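Local coordinates for protein tryptophan synthase alpha chain (PDB 6V82) that probably cleaves indoleglycerol phosphate to indole and glyceraldehyde 3-phosphate, the aldol half of the last step of tryptophan biosynthesis, at residues Q10-A20 against V40-P48; L200-I208 against V217-T228. One frame throughout, in Å; residues are numbered along the deposited sequence.

Contacts 1 and 2 come in series along the chain, and their centres lie 11 Å apart. Contact 1 pairs the first two strands, 13-19 and 42-46. Contact 2 brings strand 202-205, the next to last, beside the last strand, 223-226. Because strand 223-226 also hydrogen-bonds to strand 13-19, the second contact closes into a barrel the sheet to which the first contributes its opening beta-alpha-beta unit. The two touch directly: F224 CZ packs 3.6 Å from C14 CB, and E44 OE1 forms a 2.8 Å salt bridge with R205 NH1. The predicted proton acceptor E44, from the second strand, is thereby tied to R205 at the closing edge.

Contact 1: residues Q10-A20 against V40-P48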
loop_
_atom_site.group_PDB
_atom_site.type_symbol
_atom_site.label_atom_id
_atom_site.label_comp_id
_atom_site.label_asym_id
_atom_site.label_seq_id
_atom_site.Cartn_x
_atom_site.Cartn_y
_atom_site.Cartn_z
ATOM N N GLN A 10 4.499 -56.595 35.777
ATOM C CA GLN A 10 3.054 -56.597 35.634
ATOM C C GLN A 10 2.706 -56.161 34.228
ATOM O O GLN A 10 3.447 -55.420 33.580
ATOM C CB GLN A 10 2.378 -55.643 36.613
ATOM C CG GLN A 10 3.059 -55.493 37.941
ATOM C CD GLN A 10 2.674 -54.197 38.609
ATOM O OE1 GLN A 10 3.513 -53.536 39.219
ATOM N NE2 GLN A 10 1.401 -53.815 38.490
ATOM N N THR A 11 1.559 -56.607 33.756
ATOM C CA THR A 11 1.192 -56.331 32.383
ATOM C C THR A 11 0.081 -55.289 32.329
ATOM O O THR A 11 -0.662 -55.086 33.293
ATOM C CB THR A 11 0.781 -57.624 31.680
ATOM O OG1 THR A 11 -0.180 -58.316 32.481
ATOM C CG2 THR A 11 2.002 -58.517 31.493
ATOM N N LYS A 12 0.009 -54.605 31.185
ATOM C CA LYS A 12 -1.076 -53.679 30.860
ATOM C C LYS A 12 -1.189 -52.571 31.915
ATOM O O LYS A 12 -2.088 -52.547 32.760
ATOM C CB LYS A 12 -2.399 -54.437 30.698
ATOM C CG LYS A 12 -2.280 -55.739 29.901
ATOM C CD LYS A 12 -3.649 -56.353 29.593
ATOM C CE LYS A 12 -4.610 -56.259 30.784
ATOM N NZ LYS A 12 -4.135 -56.984 32.003
ATOM N N LEU A 13 -0.248 -51.639 31.820
ATOM C CA LEU A 13 -0.117 -50.527 32.747
ATOM C C LEU A 13 -0.845 -49.288 32.227
ATOM O O LEU A 13 -1.040 -49.107 31.024
ATOM C CB LEU A 13 1.360 -50.204 32.967
ATOM C CG LEU A 13 2.248 -51.379 33.375
ATOM C CD1 LEU A 13 3.642 -50.873 33.687
ATOM C CD2 LEU A 13 1.657 -52.121 34.580
ATOM N N CYS A 14 -1.246 -48.425 33.149
ATOM C CA CYS A 14 -1.860 -47.154 32.797
ATOM C C CYS A 14 -0.899 -46.029 33.143
ATOM O O CYS A 14 -0.504 -45.889 34.304
ATOM C CB CYS A 14 -3.184 -46.943 33.525
ATOM S SG CYS A 14 -3.717 -45.204 33.428
ATOM N N ILE A 15 -0.542 -45.223 32.145
ATOM C CA ILE A 15 0.267 -44.022 32.344
ATOM C C ILE A 15 -0.664 -42.819 32.412
ATOM O O ILE A 15 -1.547 -42.654 31.557
ATOM C CB ILE A 15 1.302 -43.844 31.221
ATOM C CG1 ILE A 15 2.150 -45.111 31.050
ATOM C CG2 ILE A 15 2.168 -42.622 31.487
ATOM C CD1 ILE A 15 3.031 -45.099 29.804
ATOM N N GLY A 16 -0.477 -41.984 33.431
ATOM C CA GLY A 16 -1.283 -40.791 33.595
ATOM C C GLY A 16 -0.454 -39.527 33.515
ATOM O O GLY A 16 0.577 -39.412 34.190
ATOM N N TYR A 17 -0.886 -38.579 32.684
ATOM C CA TYR A 17 -0.177 -37.320 32.504
ATOM C C TYR A 17 -0.718 -36.246 33.437
ATOM O O TYR A 17 -1.933 -36.102 33.594
ATOM C CB TYR A 17 -0.295 -36.811 31.066
ATOM C CG TYR A 17 0.361 -35.462 30.907
ATOM C CD1 TYR A 17 1.733 -35.359 30.722
ATOM C CD2 TYR A 17 -0.383 -34.286 30.974
ATOM C CE1 TYR A 17 2.339 -34.125 30.594
ATOM C CE2 TYR A 17 0.212 -33.056 30.846
ATOM C CZ TYR A 17 1.573 -32.974 30.660
ATOM O OH TYR A 17 2.181 -31.738 30.540
ATOM N N LEU A 18 0.197 -35.478 34.023
ATOM C CA LEU A 18 -0.123 -34.239 34.720
ATOM C C LEU A 18 0.925 -33.187 34.387
ATOM O O LEU A 18 2.113 -33.496 34.249
ATOM C CB LEU A 18 -0.154 -34.400 36.243
ATOM C CG LEU A 18 -1.297 -35.156 36.886
ATOM C CD1 LEU A 18 -1.049 -35.230 38.394
ATOM C CD2 LEU A 18 -2.609 -34.472 36.574
ATOM N N THR A 19 0.490 -31.933 34.305
ATOM C CA THR A 19 1.414 -30.815 34.147
ATOM C C THR A 19 1.913 -30.376 35.521
ATOM O O THR A 19 1.137 -29.873 36.341
ATOM C CB THR A 19 0.748 -29.648 33.433
ATOM O OG1 THR A 19 0.307 -30.061 32.131
ATOM C CG2 THR A 19 1.735 -28.497 33.310
ATOM N N ALA A 20 3.210 -30.557 35.769
ATOM C CA ALA A 20 3.811 -30.052 36.995
ATOM C C ALA A 20 3.535 -28.562 37.155
ATOM O O ALA A 20 3.803 -27.768 36.249
ATOM C CB ALA A 20 5.322 -30.308 36.984
ATOM N N VAL A 40 -3.414 -45.487 38.726
ATOM C CA VAL A 40 -2.418 -45.178 37.704
ATOM C C VAL A 40 -1.084 -45.802 38.094
ATOM O O VAL A 40 -0.647 -45.695 39.244
ATOM C CB VAL A 40 -2.307 -43.654 37.516
ATOM C CG1 VAL A 40 -1.134 -43.298 36.605
ATOM C CG2 VAL A 40 -3.622 -43.080 36.940
ATOM N N ASP A 41 -0.429 -46.469 37.139
ATOM C CA ASP A 41 0.787 -47.220 37.447
ATOM C C ASP A 41 2.060 -46.421 37.219
ATOM O O ASP A 41 3.093 -46.708 37.839
ATOM C CB ASP A 41 0.857 -48.498 36.608
ATOM C CG ASP A 41 -0.368 -49.386 36.780
ATOM O OD1 ASP A 41 -1.141 -49.527 35.806
ATOM O OD2 ASP A 41 -0.552 -49.947 37.888
ATOM N N ILE A 42 2.014 -45.436 36.338
ATOM C CA ILE A 42 3.174 -44.637 35.992
ATOM C C ILE A 42 2.703 -43.205 35.836
ATOM O O ILE A 42 1.762 -42.942 35.083
ATOM C CB ILE A 42 3.828 -45.126 34.685
ATOM C CG1 ILE A 42 4.380 -46.539 34.855
ATOM C CG2 ILE A 42 4.898 -44.143 34.234
ATOM C CD1 ILE A 42 4.872 -47.162 33.570
ATOM N N LEU A 43 3.337 -42.284 36.542
ATOM C CA LEU A 43 3.039 -40.870 36.374
ATOM C C LEU A 43 3.938 -40.275 35.300
ATOM O O LEU A 43 5.156 -40.471 35.326
ATOM C CB LEU A 43 3.221 -40.108 37.685
ATOM C CG LEU A 43 2.067 -40.345 38.639
ATOM C CD1 LEU A 43 2.239 -39.520 39.890
ATOM C CD2 LEU A 43 0.744 -40.039 37.940
ATOM N N GLU A 44 3.336 -39.568 34.347
ATOM C CA GLU A 44 4.088 -38.792 33.371
ATOM C C GLU A 44 3.908 -37.339 33.750
ATOM O O GLU A 44 2.820 -36.777 33.582
ATOM C CB GLU A 44 3.643 -39.049 31.939
ATOM C CG GLU A 44 4.529 -38.322 30.923
ATOM C CD GLU A 44 4.582 -39.025 29.567
ATOM O OE1 GLU A 44 4.100 -38.439 28.565
ATOM O OE2 GLU A 44 5.103 -40.167 29.511
ATOM N N LEU A 45 4.974 -36.744 34.268
ATOM C CA LEU A 45 4.946 -35.410 34.842
ATOM C C LEU A 45 5.499 -34.416 33.820
ATOM O O LEU A 45 6.669 -34.506 33.418
ATOM C CB LEU A 45 5.740 -35.403 36.148
ATOM C CG LEU A 45 5.565 -34.203 37.061
ATOM C CD1 LEU A 45 4.107 -34.058 37.500
ATOM C CD2 LEU A 45 6.484 -34.365 38.259
ATOM N N GLY A 46 4.653 -33.487 33.376
ATOM C CA GLY A 46 5.066 -32.541 32.359
ATOM C C GLY A 46 5.818 -31.353 32.925
ATOM O O GLY A 46 5.306 -30.654 33.811
ATOM N N PHE A 47 7.048 -31.152 32.458
ATOM C CA PHE A 47 7.764 -29.894 32.640
ATOM C C PHE A 47 7.135 -28.886 31.680
ATOM O O PHE A 47 7.281 -29.032 30.454
ATOM C CB PHE A 47 9.268 -30.088 32.376
ATOM C CG PHE A 47 10.163 -29.012 32.971
ATOM C CD1 PHE A 47 11.456 -29.328 33.390
ATOM C CD2 PHE A 47 9.738 -27.694 33.085
ATOM C CE1 PHE A 47 12.313 -28.350 33.927
ATOM C CE2 PHE A 47 10.584 -26.709 33.627
ATOM C CZ PHE A 47 11.876 -27.044 34.049
ATOM N N PRO A 48 6.381 -27.906 32.168
ATOM C CA PRO A 48 5.686 -27.000 31.252
ATOM C C PRO A 48 6.675 -26.121 30.507
ATOM O O PRO A 48 7.637 -25.605 31.084
ATOM C CB PRO A 48 4.787 -26.179 32.181
ATOM C CG PRO A 48 5.464 -26.266 33.497
ATOM C CD PRO A 48 6.055 -27.628 33.574
#
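G16 and E44 sit at the centre of a parallel strand pair, 13-19 against 42-46, whose short axes approach to 4.6 Å at 24°. Backbone hydrogen bonds run its length: G16 N gives to I42 O, and G16 O takes E44 N at 2.8 Å, nearly straight at 175°. L18 repeats the pattern, its N on E44 O and its O on G46 N at 2.7 Å; A20 N adds a bond to G46 O. At the start a side chain joins in. D41 OD1 accepts C14 N through its anti lone pair at 2.9 Å, while C14 O is gripped by both D41 N and I42 N, so three bonds grip the C14 backbone.

Apolar contacts line both faces. On one, I15 and I42 run alongside one another, CG1 of I15 4.0 Å from CB of I42, and I15 CG2 reaches E44 CB. On the other, L18 and L43 pack on helix 25-37, and V40 CG1 fits against the bare backbone of G16, 3.5 Å from its N. Just past strand 13-19, A20 CB meets L45 CG at 3.9 Å.

The Y17 ring reaches along the neighbouring strand because CG stands anti to its backbone N (chi1 176°). CD1 comes to E44 O, and OH lies 3.5 Å from CA of G46, where the lack of a side chain makes room for it. The hydroxyl also hydrogen-bonds T19 OG1 and H63, which fixes the ring's outer end. The E44 chain is extended beyond CG, and its OE2 is hydrogen-bonded to Y173 OH while OE1 forms a salt bridge with R205.

This is the first beta-alpha-beta crossover of a TIM barrel, with E44, a predicted proton acceptor, on the barrel-lining face beside I15 and Y17.

Contact 2: residues L200-I208 against V217-T228; sequences LPIVDRRDI and VLNYSDGFIVKT
The closure of the TIM barrel brings strand 202-205 beside strand 223-226, and here side chains do much of the joining that backbone bonds do elsewhere. S221 OG stands in for a carbonyl, accepting D204 N at 2.7 Å while it donates to G223 O. One residue on, D222 N gives to I202 O, and D222 OD2 takes I202 N on its anti lone pair at 2.8 Å; the same oxygen has a salt bridge to R195. At the far end I208 N meets I225 O, 3.0 Å away.

D204 spreads its carboxylate over several donors. OD2 takes the Y220 hydroxyl at 2.8 Å, at the edge of the ring, and a salt bridge from R206 NH1 at 2.9 Å; OD1 accepts R206 N, an Asx turn where the chain turns a corner. I208 and V217 run antiparallel alongside each other, CD1 of I208 3.6 Å from CG2 of V217, and I208 CB packs on F224 CD2.

D207, its CG anti to its own N (chi1 -168°), sends its carboxylate to the residues just before helix 229-236. K227 N reaches OD1 from above the carboxylate plane, T228 N meets the same oxygen from that face, and OD2 takes T228 OG1 at 2.7 Å.

R205 NH2 and K227 NZ come within 4.1 Å of each other, but each cation has its own acid: R205 pairs with E44 and K227 with D55, both predicted proton acceptors. The like charges are thus probably offset, and the contact sets two cations beside the likely active-site carboxylates.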
loop_
_atom_site.group_PDB
_atom_site.type_symbol
_atom_site.label_atom_id
_atom_site.label_comp_id
_atom_site.label_asym_id
_atom_site.label_seq_id
_atom_site.Cartn_x
_atom_site.Cartn_y
_atom_site.Cartn_z
ATOM N N LEU A 200 12.125 -54.420 24.886
ATOM C CA LEU A 200 11.617 -53.450 25.840
ATOM C C LEU A 200 10.108 -53.427 25.661
ATOM O O LEU A 200 9.612 -53.755 24.576
ATOM C CB LEU A 200 12.188 -52.039 25.600
ATOM C CG LEU A 200 13.653 -51.694 25.899
ATOM C CD1 LEU A 200 13.969 -50.273 25.430
ATOM C CD2 LEU A 200 13.974 -51.846 27.387
ATOM N N PRO A 201 9.353 -53.063 26.697
ATOM C CA PRO A 201 7.908 -52.885 26.502
ATOM C C PRO A 201 7.639 -51.752 25.518
ATOM O O PRO A 201 8.339 -50.735 25.507
ATOM C CB PRO A 201 7.390 -52.555 27.908
ATOM C CG PRO A 201 8.501 -52.932 28.843
ATOM C CD PRO A 201 9.766 -52.764 28.074
ATOM N N ILE A 202 6.633 -51.949 24.668
ATOM C CA ILE A 202 6.244 -50.969 23.661
ATOM C C ILE A 202 4.855 -50.471 24.027
ATOM O O ILE A 202 3.913 -51.268 24.137
ATOM C CB ILE A 202 6.257 -51.564 22.247
ATOM C CG1 ILE A 202 7.552 -52.332 22.007
ATOM C CG2 ILE A 202 6.123 -50.470 21.221
ATOM C CD1 ILE A 202 8.782 -51.494 22.152
ATOM N N VAL A 203 4.724 -49.163 24.220
ATOM C CA VAL A 203 3.471 -48.560 24.655
ATOM C C VAL A 203 2.926 -47.687 23.534
ATOM O O VAL A 203 3.626 -46.797 23.035
ATOM C CB VAL A 203 3.653 -47.747 25.948
ATOM C CG1 VAL A 203 2.351 -47.037 26.319
ATOM C CG2 VAL A 203 4.116 -48.658 27.066
ATOM N N ASP A 204 1.675 -47.949 23.146
ATOM C CA ASP A 204 0.949 -47.090 22.219
ATOM C C ASP A 204 0.782 -45.693 22.815
ATOM O O ASP A 204 0.166 -45.522 23.876
ATOM C CB ASP A 204 -0.414 -47.709 21.906
ATOM C CG ASP A 204 -1.074 -47.118 20.660
ATOM O OD1 ASP A 204 -0.940 -45.897 20.418
ATOM O OD2 ASP A 204 -1.738 -47.890 19.924
ATOM N N ARG A 205 1.318 -44.698 22.114
ATOM C CA ARG A 205 1.355 -43.310 22.558
ATOM C C ARG A 205 0.019 -42.585 22.387
ATOM O O ARG A 205 -0.106 -41.435 22.819
ATOM C CB ARG A 205 2.474 -42.590 21.789
ATOM C CG ARG A 205 2.751 -41.120 22.132
ATOM C CD ARG A 205 3.247 -40.907 23.548
ATOM N NE ARG A 205 3.551 -39.497 23.792
ATOM C CZ ARG A 205 3.825 -38.974 24.991
ATOM N NH1 ARG A 205 3.844 -39.747 26.083
ATOM N NH2 ARG A 205 4.078 -37.670 25.100
ATOM N N ARG A 206 -0.994 -43.217 21.797
ATOM C CA ARG A 206 -2.221 -42.490 21.502
ATOM C C ARG A 206 -2.990 -42.152 22.778
ATOM O O ARG A 206 -2.931 -42.863 23.785
ATOM C CB ARG A 206 -3.100 -43.288 20.547
ATOM C CG ARG A 206 -3.994 -44.332 21.182
ATOM C CD ARG A 206 -4.956 -44.885 20.132
ATOM N NE ARG A 206 -4.378 -45.975 19.341
ATOM C CZ ARG A 206 -3.645 -45.826 18.237
ATOM N NH1 ARG A 206 -3.183 -46.900 17.613
ATOM N NH2 ARG A 206 -3.366 -44.620 17.754
ATOM N N ASP A 207 -3.709 -41.038 22.725
ATOM C CA ASP A 207 -4.407 -40.524 23.895
ATOM C C ASP A 207 -5.662 -41.343 24.149
ATOM O O ASP A 207 -6.569 -41.380 23.314
ATOM C CB ASP A 207 -4.755 -39.053 23.685
ATOM C CG ASP A 207 -5.221 -38.364 24.959
ATOM O OD1 ASP A 207 -5.207 -38.979 26.051
ATOM O OD2 ASP A 207 -5.615 -37.187 24.851
ATOM N N ILE A 208 -5.713 -42.006 25.292
ATOM C CA ILE A 208 -6.870 -42.796 25.689
ATOM C C ILE A 208 -7.661 -42.003 26.712
ATOM O O ILE A 208 -7.084 -41.390 27.622
ATOM C CB ILE A 208 -6.449 -44.158 26.265
ATOM C CG1 ILE A 208 -5.622 -44.922 25.242
ATOM C CG2 ILE A 208 -7.674 -44.951 26.644
ATOM C CD1 ILE A 208 -6.388 -45.211 23.994
ATOM N N VAL A 217 -6.535 -50.955 23.208
ATOM C CA VAL A 217 -5.106 -50.712 23.029
ATOM C C VAL A 217 -4.279 -51.811 23.691
ATOM O O VAL A 217 -3.271 -52.267 23.137
ATOM C CB VAL A 217 -4.741 -49.315 23.569
ATOM C CG1 VAL A 217 -3.244 -49.209 23.830
ATOM C CG2 VAL A 217 -5.198 -48.249 22.595
ATOM N N LEU A 218 -4.701 -52.273 24.874
ATOM C CA LEU A 218 -3.931 -53.254 25.637
ATOM C C LEU A 218 -3.880 -54.637 24.983
ATOM O O LEU A 218 -3.079 -55.471 25.419
ATOM C CB LEU A 218 -4.496 -53.363 27.057
ATOM C CG LEU A 218 -4.405 -52.092 27.904
ATOM C CD1 LEU A 218 -5.208 -52.223 29.184
ATOM C CD2 LEU A 218 -2.959 -51.720 28.211
ATOM N N ASN A 219 -4.703 -54.900 23.959
ATOM C CA ASN A 219 -4.592 -56.151 23.207
ATOM C C ASN A 219 -3.206 -56.334 22.601
ATOM O O ASN A 219 -2.751 -57.470 22.424
ATOM C CB ASN A 219 -5.630 -56.196 22.082
ATOM C CG ASN A 219 -6.981 -56.700 22.540
ATOM O OD1 ASN A 219 -7.073 -57.621 23.355
ATOM N ND2 ASN A 219 -8.046 -56.103 22.003
ATOM N N TYR A 220 -2.536 -55.236 22.251
ATOM C CA TYR A 220 -1.264 -55.270 21.535
ATOM C C TYR A 220 -0.186 -54.413 22.176
ATOM O O TYR A 220 1.001 -54.645 21.915
ATOM C CB TYR A 220 -1.461 -54.815 20.077
ATOM C CG TYR A 220 -2.123 -53.453 19.953
ATOM C CD1 TYR A 220 -3.497 -53.335 19.784
ATOM C CD2 TYR A 220 -1.370 -52.281 20.031
ATOM C CE1 TYR A 220 -4.101 -52.090 19.686
ATOM C CE2 TYR A 220 -1.966 -51.031 19.935
ATOM C CZ TYR A 220 -3.328 -50.940 19.763
ATOM O OH TYR A 220 -3.910 -49.694 19.670
ATOM N N SER A 221 -0.553 -53.434 22.990
ATOM C CA SER A 221 0.377 -52.545 23.656
ATOM C C SER A 221 0.592 -53.014 25.089
ATOM O O SER A 221 -0.292 -53.626 25.692
ATOM C CB SER A 221 -0.156 -51.112 23.643
ATOM O OG SER A 221 0.730 -50.226 24.311
ATOM N N ASP A 222 1.783 -52.731 25.626
ATOM C CA ASP A 222 2.079 -53.062 27.015
ATOM C C ASP A 222 1.485 -52.061 27.999
ATOM O O ASP A 222 1.512 -52.305 29.208
ATOM C CB ASP A 222 3.593 -53.165 27.209
ATOM C CG ASP A 222 4.192 -54.304 26.411
ATOM O OD1 ASP A 222 3.764 -55.457 26.627
ATOM O OD2 ASP A 222 5.061 -54.046 25.547
ATOM N N GLY A 223 0.950 -50.952 27.513
ATOM C CA GLY A 223 0.231 -50.025 28.364
ATOM C C GLY A 223 -0.472 -49.006 27.501
ATOM O O GLY A 223 -0.300 -48.974 26.281
ATOM N N PHE A 224 -1.273 -48.171 28.151
ATOM C CA PHE A 224 -1.905 -47.041 27.486
ATOM C C PHE A 224 -1.661 -45.785 28.309
ATOM O O PHE A 224 -1.424 -45.855 29.519
ATOM C CB PHE A 224 -3.414 -47.264 27.281
ATOM C CG PHE A 224 -4.194 -47.331 28.558
ATOM C CD1 PHE A 224 -4.272 -48.515 29.275
ATOM C CD2 PHE A 224 -4.857 -46.215 29.040
ATOM C CE1 PHE A 224 -4.993 -48.580 30.454
ATOM C CE2 PHE A 224 -5.585 -46.276 30.215
ATOM C CZ PHE A 224 -5.652 -47.457 30.923
ATOM N N ILE A 225 -1.708 -44.634 27.649
ATOM C CA ILE A 225 -1.480 -43.359 28.311
ATOM C C ILE A 225 -2.760 -42.535 28.247
ATOM O O ILE A 225 -3.407 -42.447 27.196
ATOM C CB ILE A 225 -0.282 -42.607 27.700
ATOM C CG1 ILE A 225 -0.135 -41.224 28.336
ATOM C CG2 ILE A 225 -0.401 -42.491 26.194
ATOM C CD1 ILE A 225 1.160 -40.521 27.951
ATOM N N VAL A 226 -3.139 -41.971 29.388
ATOM C CA VAL A 226 -4.208 -40.986 29.490
ATOM C C VAL A 226 -3.521 -39.624 29.511
ATOM O O VAL A 226 -3.052 -39.168 30.560
ATOM C CB VAL A 226 -5.054 -41.203 30.747
ATOM C CG1 VAL A 226 -6.133 -40.151 30.841
ATOM C CG2 VAL A 226 -5.627 -42.614 30.780
ATOM N N LYS A 227 -3.449 -38.972 28.354
ATOM C CA LYS A 227 -2.710 -37.719 28.228
ATOM C C LYS A 227 -3.556 -36.497 28.571
ATOM O O LYS A 227 -3.118 -35.634 29.336
ATOM C CB LYS A 227 -2.156 -37.578 26.806
ATOM C CG LYS A 227 -1.396 -36.284 26.549
ATOM C CD LYS A 227 -0.178 -36.184 27.468
ATOM C CE LYS A 227 0.563 -34.858 27.291
ATOM N NZ LYS A 227 1.330 -34.748 26.004
ATOM N N THR A 228 -4.759 -36.404 28.004
ATOM C CA THR A 228 -5.615 -35.228 28.136
ATOM C C THR A 228 -6.602 -35.312 29.304
ATOM O O THR A 228 -6.808 -34.315 30.008
ATOM C CB THR A 228 -6.389 -35.004 26.829
ATOM O OG1 THR A 228 -5.480 -34.611 25.791
ATOM C CG2 THR A 228 -7.454 -33.927 26.985
#